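Local coordinates for protein similar to hydroxylamine oxidoreductase (Kuenenia stuttgartiensis, PDB 6H5L) that probably works as a multiheme oxidoreductase, a reducing relative of hydroxylamine oxidoreductase that carries electrons through c-type hemes in an anammox bacterium, at residues P14-D19 with G205-D210; Y345-C350 with R357-Y362; G391-D396 with N452-E457. All blocks are in the same frame, centred on the assembly; numbering follows the deposited sequence.

Interaction 1: P14-D19 with G205-D210; sequences PDLYKD and GAEKCD. With HEC (heme c), chain G.
Tyr17 and Glu207 meet almost at a right angle, the phenol ring and the carboxylate standing 81° apart. The phenol OH of Tyr17 donates to OE1 of Glu207 at 2.9 Å, and that oxygen lies at the ring edge, in the ring plane. From the side of the acid the approach is different: the hydroxyl comes from above the carboxylate, 48° out of its plane. Glu207 sends CG off beside its own backbone N (chi1 -57°) and stays extended beyond it, which carries OE1 across to the tyrosine. Asn57 also donates to OE1, so this buried oxygen is gripped from two residues.

Leu16, the neighbour of Tyr17 in a type I turn running from Asp15 to Lys18, crosses the stem of Glu207 at a slant. Its CD1 rests 3.7 Å from the carbonyl O of Ala206 and 3.9 Å from CG of Glu207, so one methyl covers the aliphatic part of a chain whose tip is polar. Two residues after Glu207, Cys209 opens a CxxCH heme-attachment motif, its SG bonded to CAB of the heme c at 1.8 Å. The N-terminal loop thus packs against the residues just ahead of a heme-attachment cysteine. Leu16 is backed by Phe157 and Leu161 of helix 154-161, Tyr17 lies against helix 22-28, and Cys209 touches Cys149 of helix 146-152.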
loop_
_atom_site.group_PDB
_atom_site.type_symbol
_atom_site.label_atom_id
_atom_site.label_comp_id
_atom_site.label_asym_id
_atom_site.label_seq_id
_atom_site.Cartn_x
_atom_site.Cartn_y
_atom_site.Cartn_z
ATOM N N PRO A 14 20.552 43.637 16.213
ATOM C CA PRO A 14 21.398 42.625 16.855
ATOM C C PRO A 14 22.872 42.985 16.759
ATOM O O PRO A 14 23.380 43.325 15.687
ATOM C CB PRO A 14 21.075 41.345 16.075
ATOM C CG PRO A 14 19.737 41.597 15.470
ATOM C CD PRO A 14 19.703 43.059 15.158
ATOM N N ASP A 15 23.557 42.904 17.899
ATOM C CA ASP A 15 24.963 43.274 18.013
ATOM C C ASP A 15 25.685 42.188 18.799
ATOM O O ASP A 15 25.437 42.014 19.998
ATOM C CB ASP A 15 25.112 44.637 18.691
ATOM C CG ASP A 15 26.558 45.063 18.835
ATOM O OD1 ASP A 15 27.308 44.953 17.844
ATOM O OD2 ASP A 15 26.937 45.514 19.937
ATOM N N LEU A 16 26.580 41.462 18.120
ATOM C CA LEU A 16 27.369 40.433 18.789
ATOM C C LEU A 16 28.309 41.020 19.831
ATOM O O LEU A 16 28.681 40.324 20.783
ATOM C CB LEU A 16 28.181 39.637 17.761
ATOM C CG LEU A 16 27.487 38.499 17.019
ATOM C CD1 LEU A 16 28.388 37.958 15.920
ATOM C CD2 LEU A 16 27.105 37.398 17.994
ATOM N N TYR A 17 28.700 42.284 19.677
ATOM C CA TYR A 17 29.675 42.917 20.556
ATOM C C TYR A 17 29.022 43.845 21.575
ATOM O O TYR A 17 29.621 44.850 21.973
ATOM C CB TYR A 17 30.712 43.669 19.727
ATOM C CG TYR A 17 31.525 42.755 18.841
ATOM C CD1 TYR A 17 31.053 42.366 17.595
ATOM C CD2 TYR A 17 32.751 42.261 19.262
ATOM C CE1 TYR A 17 31.786 41.521 16.787
ATOM C CE2 TYR A 17 33.494 41.416 18.461
ATOM C CZ TYR A 17 33.007 41.050 17.225
ATOM O OH TYR A 17 33.745 40.209 16.426
ATOM N N LYS A 18 27.799 43.529 21.993
ATOM C CA LYS A 18 27.125 44.306 23.021
ATOM C C LYS A 18 27.877 44.204 24.341
ATOM O O LYS A 18 28.372 43.136 24.711
ATOM C CB LYS A 18 25.688 43.813 23.195
ATOM C CG LYS A 18 24.835 44.663 24.115
ATOM C CD LYS A 18 23.610 43.903 24.595
ATOM C CE LYS A 18 22.833 44.723 25.611
ATOM N NZ LYS A 18 21.801 43.914 26.316
ATOM N N ASP A 19 27.972 45.334 25.042
ATOM C CA ASP A 19 28.626 45.413 26.351
ATOM C C ASP A 19 30.121 45.114 26.251
ATOM O O ASP A 19 30.717 44.520 27.150
ATOM C CB ASP A 19 27.949 44.483 27.364
ATOM C CG ASP A 19 26.508 44.874 27.645
ATOM O OD1 ASP A 19 26.253 46.081 27.804
ATOM O OD2 ASP A 19 25.632 43.983 27.692
ATOM N N GLY A 205 33.265 29.683 15.344
ATOM C CA GLY A 205 31.872 29.606 15.734
ATOM C C GLY A 205 31.370 30.829 16.474
ATOM O O GLY A 205 30.339 30.771 17.149
ATOM N N ALA A 206 32.091 31.946 16.357
ATOM C CA ALA A 206 31.710 33.174 17.044
ATOM C C ALA A 206 30.802 34.056 16.197
ATOM O O ALA A 206 29.873 34.675 16.727
ATOM C CB ALA A 206 32.958 33.956 17.463
ATOM N N GLU A 207 31.047 34.129 14.888
ATOM C CA GLU A 207 30.205 34.906 13.993
ATOM C C GLU A 207 29.490 34.062 12.950
ATOM O O GLU A 207 28.677 34.606 12.194
ATOM C CB GLU A 207 31.030 35.988 13.278
ATOM C CG GLU A 207 31.743 36.947 14.221
ATOM C CD GLU A 207 32.206 38.212 13.525
ATOM O OE1 GLU A 207 32.123 39.298 14.139
ATOM O OE2 GLU A 207 32.648 38.126 12.360
ATOM N N LYS A 208 29.763 32.762 12.884
ATOM C CA LYS A 208 29.124 31.870 11.927
ATOM C C LYS A 208 28.081 31.024 12.647
ATOM O O LYS A 208 28.416 30.270 13.566
ATOM C CB LYS A 208 30.153 30.971 11.244
ATOM C CG LYS A 208 31.410 31.680 10.775
ATOM C CD LYS A 208 31.991 30.987 9.555
ATOM C CE LYS A 208 31.947 29.475 9.692
ATOM N NZ LYS A 208 31.808 28.816 8.364
ATOM N N CYS A 209 26.824 31.152 12.228
ATOM C CA CYS A 209 25.735 30.352 12.773
ATOM C C CYS A 209 25.487 29.082 11.975
ATOM O O CYS A 209 24.558 28.332 12.296
ATOM C CB CYS A 209 24.451 31.183 12.835
ATOM S SG CYS A 209 24.550 32.631 13.901
ATOM N N ASP A 210 26.301 28.820 10.951
ATOM C CA ASP A 210 26.207 27.613 10.138
ATOM C C ASP A 210 27.135 26.514 10.639
ATOM O O ASP A 210 27.551 25.646 9.863
ATOM C CB ASP A 210 26.525 27.939 8.680
ATOM C CG ASP A 210 27.928 28.492 8.502
ATOM O OD1 ASP A 210 28.591 28.778 9.521
ATOM O OD2 ASP A 210 28.374 28.641 7.346
HETATM FE FE HEC G . 21.032 27.278 16.168
HETATM C CHA HEC G . 17.984 25.745 16.573
HETATM C CHB HEC G . 19.470 29.917 14.613
HETATM C CHC HEC G . 23.984 29.079 16.200
HETATM C CHD HEC G . 22.678 24.548 17.345
HETATM N NA HEC G . 19.091 27.741 15.675
HETATM C C1A HEC G . 17.980 26.968 15.949
HETATM C C2A HEC G . 16.807 27.662 15.466
HETATM C C3A HEC G . 17.210 28.814 14.927
HETATM C C4A HEC G . 18.656 28.890 15.044
HETATM C CMA HEC G . 16.287 29.871 14.289
HETATM C CAA HEC G . 15.351 27.156 15.573
HETATM C CBA HEC G . 14.920 26.467 14.283
HETATM C CGA HEC G . 13.495 25.995 14.430
HETATM O O1A HEC G . 13.014 25.889 15.588
HETATM O O2A HEC G . 12.842 25.720 13.391
HETATM N NB HEC G . 21.641 29.123 15.462
HETATM C C1B HEC G . 20.786 30.100 14.984
HETATM C C2B HEC G . 21.521 31.347 14.944
HETATM C C3B HEC G . 22.768 31.119 15.373
HETATM C C4B HEC G . 22.867 29.714 15.710
HETATM C CMB HEC G . 20.936 32.692 14.469
HETATM C CAB HEC G . 23.917 32.143 15.513
HETATM C CBB HEC G . 23.652 33.100 16.696
HETATM N NC HEC G . 22.974 26.890 16.673
HETATM C C1C HEC G . 24.037 27.771 16.629
HETATM C C2C HEC G . 25.183 27.123 17.230
HETATM C C3C HEC G . 24.861 25.837 17.421
HETATM C C4C HEC G . 23.440 25.684 17.157
HETATM C CMC HEC G . 26.613 27.711 17.214
HETATM C CAC HEC G . 25.793 24.737 17.975
HETATM C CBC HEC G . 26.164 25.050 19.443
HETATM N ND HEC G . 20.425 25.410 16.797
HETATM C C1D HEC G . 21.298 24.488 17.369
HETATM C C2D HEC G . 20.511 23.452 18.000
HETATM C C3D HEC G . 19.047 23.828 17.760
HETATM C C4D HEC G . 19.093 25.056 17.006
HETATM C CMD HEC G . 21.027 22.220 18.759
HETATM C CAD HEC G . 17.790 23.067 18.232
HETATM C CBD HEC G . 17.168 23.873 19.369
HETATM C CGD HEC G . 16.178 23.051 20.152
HETATM O O1D HEC G . 15.752 23.509 21.242
HETATM O O2D HEC G . 15.818 21.937 19.691
#

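Interaction 2: Y345-C350 with R357-Y362; sequences YWLEVC and RFADTY. With HEC (heme c), chain J.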
loop_
_atom_site.group_PDB
_atom_site.type_symbol
_atom_site.label_atom_id
_atom_site.label_comp_id
_atom_site.label_asym_id
_atom_site.label_seq_id
_atom_site.Cartn_x
_atom_site.Cartn_y
_atom_site.Cartn_z
ATOM N N TYR A 345 21.043 21.030 38.399
ATOM C CA TYR A 345 20.469 21.086 37.059
ATOM C C TYR A 345 20.907 19.885 36.231
ATOM O O TYR A 345 20.110 19.328 35.467
ATOM C CB TYR A 345 20.868 22.388 36.361
ATOM C CG TYR A 345 20.547 23.651 37.133
ATOM C CD1 TYR A 345 19.515 23.685 38.063
ATOM C CD2 TYR A 345 21.280 24.813 36.925
ATOM C CE1 TYR A 345 19.226 24.840 38.766
ATOM C CE2 TYR A 345 20.998 25.970 37.622
ATOM C CZ TYR A 345 19.970 25.979 38.542
ATOM O OH TYR A 345 19.686 27.132 39.237
ATOM N N TRP A 346 22.171 19.475 36.365
ATOM C CA TRP A 346 22.629 18.250 35.716
ATOM C C TRP A 346 21.831 17.048 36.198
ATOM O O TRP A 346 21.435 16.193 35.398
ATOM C CB TRP A 346 24.119 18.031 35.985
ATOM C CG TRP A 346 25.034 18.915 35.196
ATOM C CD1 TRP A 346 25.765 19.967 35.666
ATOM C CD2 TRP A 346 25.329 18.817 33.797
ATOM N NE1 TRP A 346 26.492 20.532 34.648
ATOM C CE2 TRP A 346 26.242 19.844 33.490
ATOM C CE3 TRP A 346 24.906 17.963 32.774
ATOM C CZ2 TRP A 346 26.740 20.040 32.204
ATOM C CZ3 TRP A 346 25.401 18.158 31.499
ATOM C CH2 TRP A 346 26.309 19.190 31.226
ATOM N N LEU A 347 21.585 16.968 37.508
ATOM C CA LEU A 347 20.861 15.831 38.062
ATOM C C LEU A 347 19.425 15.780 37.559
ATOM O O LEU A 347 18.835 14.696 37.480
ATOM C CB LEU A 347 20.898 15.882 39.589
ATOM C CG LEU A 347 22.279 15.636 40.203
ATOM C CD1 LEU A 347 22.242 15.769 41.719
ATOM C CD2 LEU A 347 22.802 14.267 39.796
ATOM N N GLU A 348 18.846 16.931 37.208
ATOM C CA GLU A 348 17.517 16.930 36.605
ATOM C C GLU A 348 17.533 16.249 35.243
ATOM O O GLU A 348 16.565 15.578 34.866
ATOM C CB GLU A 348 16.988 18.358 36.486
ATOM C CG GLU A 348 16.871 19.093 37.810
ATOM C CD GLU A 348 16.160 20.424 37.674
ATOM O OE1 GLU A 348 15.159 20.642 38.389
ATOM O OE2 GLU A 348 16.596 21.248 36.845
ATOM N N VAL A 349 18.625 16.407 34.493
ATOM C CA VAL A 349 18.751 15.721 33.211
ATOM C C VAL A 349 18.894 14.220 33.425
ATOM O O VAL A 349 18.164 13.419 32.830
ATOM C CB VAL A 349 19.937 16.288 32.410
ATOM C CG1 VAL A 349 20.276 15.375 31.241
ATOM C CG2 VAL A 349 19.622 17.682 31.916
ATOM N N CYS A 350 19.832 13.819 34.287
ATOM C CA CYS A 350 20.097 12.400 34.487
ATOM C C CYS A 350 18.920 11.682 35.135
ATOM O O CYS A 350 18.705 10.493 34.874
ATOM C CB CYS A 350 21.351 12.215 35.339
ATOM S SG CYS A 350 22.720 13.332 34.974
ATOM N N ARG A 357 20.207 8.845 42.932
ATOM C CA ARG A 357 21.355 8.276 43.629
ATOM C C ARG A 357 22.435 7.834 42.647
ATOM O O ARG A 357 23.611 8.176 42.808
ATOM C CB ARG A 357 20.902 7.104 44.498
ATOM C CG ARG A 357 21.953 6.600 45.464
ATOM C CD ARG A 357 21.558 5.245 46.019
ATOM N NE ARG A 357 22.360 4.860 47.176
ATOM C CZ ARG A 357 22.370 3.640 47.698
ATOM N NH1 ARG A 357 21.629 2.681 47.159
ATOM N NH2 ARG A 357 23.125 3.373 48.754
ATOM N N PHE A 358 22.051 7.075 41.616
ATOM C CA PHE A 358 23.029 6.602 40.640
ATOM C C PHE A 358 23.669 7.765 39.896
ATOM O O PHE A 358 24.874 7.748 39.618
ATOM C CB PHE A 358 22.366 5.638 39.656
ATOM C CG PHE A 358 23.291 5.140 38.578
ATOM C CD1 PHE A 358 24.129 4.064 38.811
ATOM C CD2 PHE A 358 23.318 5.747 37.331
ATOM C CE1 PHE A 358 24.982 3.603 37.823
ATOM C CE2 PHE A 358 24.169 5.292 36.340
ATOM C CZ PHE A 358 25.002 4.218 36.586
ATOM N N ALA A 359 22.876 8.785 39.566
ATOM C CA ALA A 359 23.409 9.945 38.861
ATOM C C ALA A 359 24.313 10.771 39.763
ATOM O O ALA A 359 25.417 11.159 39.363
ATOM C CB ALA A 359 22.262 10.800 38.331
ATOM N N ASP A 360 23.856 11.058 40.985
ATOM C CA ASP A 360 24.662 11.842 41.915
ATOM C C ASP A 360 25.928 11.094 42.308
ATOM O O ASP A 360 27.001 11.698 42.430
ATOM C CB ASP A 360 23.835 12.198 43.150
ATOM C CG ASP A 360 24.563 13.135 44.093
ATOM O OD1 ASP A 360 25.022 14.204 43.638
ATOM O OD2 ASP A 360 24.666 12.805 45.292
ATOM N N THR A 361 25.823 9.778 42.506
ATOM C CA THR A 361 27.006 8.974 42.801
ATOM C C THR A 361 28.022 9.057 41.670
ATOM O O THR A 361 29.232 9.149 41.917
ATOM C CB THR A 361 26.607 7.519 43.051
ATOM O OG1 THR A 361 25.780 7.444 44.218
ATOM C CG2 THR A 361 27.833 6.645 43.245
ATOM N N TYR A 362 27.551 9.035 40.421
ATOM C CA TYR A 362 28.478 9.081 39.296
ATOM C C TYR A 362 29.141 10.448 39.182
ATOM O O TYR A 362 30.366 10.543 39.049
ATOM C CB TYR A 362 27.769 8.727 37.989
ATOM C CG TYR A 362 28.758 8.568 36.863
ATOM C CD1 TYR A 362 29.385 7.352 36.639
ATOM C CD2 TYR A 362 29.102 9.642 36.051
ATOM C CE1 TYR A 362 30.309 7.199 35.631
ATOM C CE2 TYR A 362 30.028 9.499 35.039
ATOM C CZ TYR A 362 30.626 8.275 34.834
ATOM O OH TYR A 362 31.550 8.118 33.830
HETATM FE FE HEC J . 22.736 7.478 31.304
HETATM C CHA HEC J . 24.061 4.391 30.686
HETATM C CHB HEC J . 25.397 8.166 33.420
HETATM C CHC HEC J . 21.620 10.705 31.748
HETATM C CHD HEC J . 19.942 6.756 29.455
HETATM N NA HEC J . 24.437 6.483 31.910
HETATM C C1A HEC J . 24.748 5.177 31.584
HETATM C C2A HEC J . 25.919 4.790 32.348
HETATM C C3A HEC J . 26.280 5.830 33.101
HETATM C C4A HEC J . 25.359 6.917 32.842
HETATM C CMA HEC J . 27.474 5.868 34.076
HETATM C CAA HEC J . 26.629 3.419 32.317
HETATM C CBA HEC J . 25.735 2.376 32.973
HETATM C CGA HEC J . 26.493 1.095 33.190
HETATM O O1A HEC J . 25.871 0.119 33.682
HETATM O O2A HEC J . 27.710 1.047 32.875
HETATM N NB HEC J . 23.372 9.118 32.409
HETATM C C1B HEC J . 24.530 9.202 33.157
HETATM C C2B HEC J . 24.680 10.569 33.614
HETATM C C3B HEC J . 23.632 11.272 33.158
HETATM C C4B HEC J . 22.794 10.372 32.389
HETATM C CMB HEC J . 25.848 11.073 34.494
HETATM C CAB HEC J . 23.333 12.772 33.380
HETATM C CBB HEC J . 24.391 13.667 32.697
HETATM N NC HEC J . 21.088 8.526 30.727
HETATM C C1C HEC J . 20.834 9.859 30.993
HETATM C C2C HEC J . 19.647 10.244 30.257
HETATM C C3C HEC J . 19.128 9.140 29.701
HETATM C C4C HEC J . 20.062 8.047 29.932
HETATM C CMC HEC J . 18.958 11.620 30.392
HETATM C CAC HEC J . 17.815 9.046 28.878
HETATM C CBC HEC J . 17.837 9.908 27.596
HETATM N ND HEC J . 22.112 5.840 30.203
HETATM C C1D HEC J . 20.865 5.737 29.589
HETATM C C2D HEC J . 20.698 4.381 29.109
HETATM C C3D HEC J . 21.989 3.647 29.500
HETATM C C4D HEC J . 22.805 4.632 30.171
HETATM C CMD HEC J . 19.477 3.795 28.367
HETATM C CAD HEC J . 22.365 2.171 29.241
HETATM C CBD HEC J . 22.315 1.398 30.554
HETATM C CGD HEC J . 23.396 0.350 30.575
HETATM O O1D HEC J . 24.574 0.703 30.308
HETATM O O2D HEC J . 23.085 -0.833 30.871
#
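Helices 337-350 and 356-389 come together at Cys350 and Ala359, whose CA atoms are 6.0 Å apart, and the axes of the two short segments pass 9.3 Å from each other at 133°, a splayed antiparallel arrangement. CB of Ala359 points at CB of Cys350 and also lies 3.8 Å from CD2 of Leu347. Leu347 meets Asp360 with both branches: CD2 lies 3.6 Å from the backbone N of Asp360, while CD1 reaches its carboxylate oxygen OD1.

Cys350 opens a CxxCH motif whose Cys353 and His354 lie in the short connection between the helices, so this hairpin is the attachment site of a heme c. SG of Cys350 is bonded to heme atom CAB at 1.8 Å. The second helix covers the neighbouring part of the porphyrin, around methyls CMA and CMB. Phe358 brings CZ to within 3.9 Å of methyl CMA and also packs on the ring of His354. With CG swung opposite its backbone N (chi1 -171°), Tyr362 lays one face against CMA, which sits 3.4 Å above the ring plane and offset toward the rim. Its hydroxyl is hydrogen-bonded to Thr475 O. Replacing Tyr362 with an alanine would probably strip CMA of the ring that faces it, with Phe358 still alongside, and leave the carbonyl of Thr475 without its hydroxyl partner. His197 and Leu50 of the second subunit also pack on Tyr362, while Glu348 forms a salt bridge with Lys40 of the partner cytochrome chain.

Interaction 3: G391-D396 with N452-E457; sequences GLLYPD and NPSDIE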
loop_
_atom_site.group_PDB
_atom_site.type_symbol
_atom_site.label_atom_id
_atom_site.label_comp_id
_atom_site.label_asym_id
_atom_site.label_seq_id
_atom_site.Cartn_x
_atom_site.Cartn_y
_atom_site.Cartn_z
ATOM N N GLY A 391 67.963 26.092 39.827
ATOM C CA GLY A 391 68.787 26.489 38.690
ATOM C C GLY A 391 69.322 25.322 37.894
ATOM O O GLY A 391 70.442 25.384 37.371
ATOM N N LEU A 392 68.539 24.258 37.781
ATOM C CA LEU A 392 68.936 23.075 37.039
ATOM C C LEU A 392 68.318 23.015 35.648
ATOM O O LEU A 392 68.646 22.108 34.877
ATOM C CB LEU A 392 68.579 21.817 37.832
ATOM C CG LEU A 392 69.194 21.781 39.235
ATOM C CD1 LEU A 392 68.748 20.541 39.980
ATOM C CD2 LEU A 392 70.713 21.852 39.175
ATOM N N LEU A 393 67.430 23.949 35.315
ATOM C CA LEU A 393 66.883 24.015 33.967
ATOM C C LEU A 393 67.993 24.332 32.970
ATOM O O LEU A 393 68.727 25.311 33.134
ATOM C CB LEU A 393 65.786 25.075 33.901
ATOM C CG LEU A 393 64.806 25.034 32.731
ATOM C CD1 LEU A 393 63.849 23.862 32.871
ATOM C CD2 LEU A 393 64.051 26.346 32.663
ATOM N N TYR A 394 68.124 23.499 31.939
ATOM C CA TYR A 394 69.188 23.651 30.950
ATOM C C TYR A 394 68.587 23.640 29.551
ATOM O O TYR A 394 67.936 22.647 29.167
ATOM C CB TYR A 394 70.240 22.550 31.100
ATOM C CG TYR A 394 71.395 22.681 30.133
ATOM C CD1 TYR A 394 72.446 23.554 30.388
ATOM C CD2 TYR A 394 71.436 21.932 28.965
ATOM C CE1 TYR A 394 73.505 23.677 29.505
ATOM C CE2 TYR A 394 72.489 22.048 28.077
ATOM C CZ TYR A 394 73.520 22.921 28.351
ATOM O OH TYR A 394 74.569 23.036 27.468
ATOM N N PRO A 395 68.770 24.705 28.751
ATOM C CA PRO A 395 69.436 25.949 29.156
ATOM C C PRO A 395 68.562 26.788 30.084
ATOM O O PRO A 395 67.347 26.595 30.110
ATOM C CB PRO A 395 69.668 26.677 27.823
ATOM C CG PRO A 395 69.501 25.631 26.762
ATOM C CD PRO A 395 68.477 24.692 27.310
ATOM N N ASP A 396 69.172 27.704 30.831
ATOM C CA ASP A 396 68.409 28.517 31.762
ATOM C C ASP A 396 67.664 29.623 31.018
ATOM O O ASP A 396 67.824 29.817 29.810
ATOM C CB ASP A 396 69.319 29.102 32.845
ATOM C CG ASP A 396 70.502 29.870 32.279
ATOM O OD1 ASP A 396 70.504 30.190 31.073
ATOM O OD2 ASP A 396 71.442 30.148 33.051
ATOM N N ASN A 452 62.982 26.879 24.193
ATOM C CA ASN A 452 61.890 27.298 25.061
ATOM C C ASN A 452 60.568 26.854 24.446
ATOM O O ASN A 452 60.185 27.349 23.378
ATOM C CB ASN A 452 61.917 28.814 25.273
ATOM C CG ASN A 452 60.868 29.292 26.264
ATOM O OD1 ASN A 452 60.169 28.493 26.889
ATOM N ND2 ASN A 452 60.763 30.605 26.421
ATOM N N PRO A 453 59.833 25.928 25.086
ATOM C CA PRO A 453 60.138 25.325 26.389
ATOM C C PRO A 453 61.217 24.249 26.350
ATOM O O PRO A 453 61.744 23.924 25.284
ATOM C CB PRO A 453 58.801 24.704 26.792
ATOM C CG PRO A 453 58.200 24.307 25.494
ATOM C CD PRO A 453 58.563 25.418 24.540
ATOM N N SER A 454 61.535 23.709 27.523
ATOM C CA SER A 454 62.446 22.585 27.644
ATOM C C SER A 454 61.670 21.278 27.489
ATOM O O SER A 454 60.458 21.265 27.260
ATOM C CB SER A 454 63.187 22.634 28.980
ATOM O OG SER A 454 62.283 22.589 30.071
ATOM N N ASP A 455 62.381 20.157 27.611
ATOM C CA ASP A 455 61.737 18.858 27.459
ATOM C C ASP A 455 60.742 18.603 28.586
ATOM O O ASP A 455 59.616 18.155 28.338
ATOM C CB ASP A 455 62.791 17.752 27.412
ATOM C CG ASP A 455 62.442 16.659 26.420
ATOM O OD1 ASP A 455 61.249 16.522 26.079
ATOM O OD2 ASP A 455 63.366 15.938 25.983
ATOM N N ILE A 456 61.131 18.900 29.829
ATOM C CA ILE A 456 60.303 18.529 30.974
ATOM C C ILE A 456 59.091 19.446 31.098
ATOM O O ILE A 456 58.059 19.051 31.657
ATOM C CB ILE A 456 61.154 18.520 32.260
ATOM C CG1 ILE A 456 60.457 17.706 33.351
ATOM C CG2 ILE A 456 61.445 19.939 32.738
ATOM C CD1 ILE A 456 61.328 17.427 34.553
ATOM N N GLU A 457 59.185 20.680 30.592
ATOM C CA GLU A 457 58.044 21.591 30.649
ATOM C C GLU A 457 56.900 21.109 29.765
ATOM O O GLU A 457 55.725 21.228 30.137
ATOM C CB GLU A 457 58.482 23.001 30.251
ATOM C CG GLU A 457 59.191 23.762 31.356
ATOM C CD GLU A 457 59.798 25.058 30.866
ATOM O OE1 GLU A 457 60.739 24.998 30.046
ATOM O OE2 GLU A 457 59.327 26.135 31.289
#
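Leu393 carries this contact to Ser454 and Glu457. Its CB already heads toward the 452-457 segment but stays 5.8 Å from OG of Ser454. One bond further, CG is set opposite the backbone N (chi1 -162°), which drives the branch point outward and cuts the distance from CG to Ser454 OG to 4.4 Å. The branches then divide the work. CD1 makes the closest approach, 3.5 Å from Ser454 OG, and also lies beside CB of that serine; Glu457 OE1 is a looser neighbour, 4.4 Å from CD1. CD2 comes similarly near to that carboxylate oxygen. An apolar tip therefore covers a small polar cluster without bonding to it.

That cluster opens a helix. Ser454 is the N-cap of helix 455-476, and Glu457, three residues on, reaches back so that its OE1 accepts from the backbone N of Ser454 at 2.9 Å, the carboxylate half of a capping-box arrangement. Ser454 OG donates to the same oxygen. Both bonds use the anti side of the carboxylate but arrive from opposite faces of its plane, 28° and 22° out of it. The salt bridge from Arg400 to OE1 adds a third grip, and the positive charge would probably favour the ionised acid.

Next to Leu393, Tyr394 reaches Arg507 of the third subunit in a cation-pi contact. Gly391, in a Schellman motif, ends helix 356-389 just before Leu393, so the contact joins the end of that helix to the start of helix 455-476. Alongside, Ile456 packs on Val384 and Leu387 of helix 356-389 and on Ile498 of helix 480-513.

How the interactions relate
The three contacts are well separated and follow one another along the chain. Interactions 1 and 2 each include a heme-attachment cysteine; their centres are 33 Å apart, and their nearest atoms about 19 Å. The copy of interaction 1 in the second subunit is closer: its Lys208, and Arg215 of that subunit, hydrogen-bond to a heme near interaction 2, and that Arg215 also makes a cation-pi contact with Phe358. Interaction 3 holds no heme. Its centre is 42 Å from that of interaction 1, on the opposite side of the chain's centre, and 44 Å from that of interaction 2. Helix 356-389 spans this last gap, starting in the heme hairpin and ending beside 391-396.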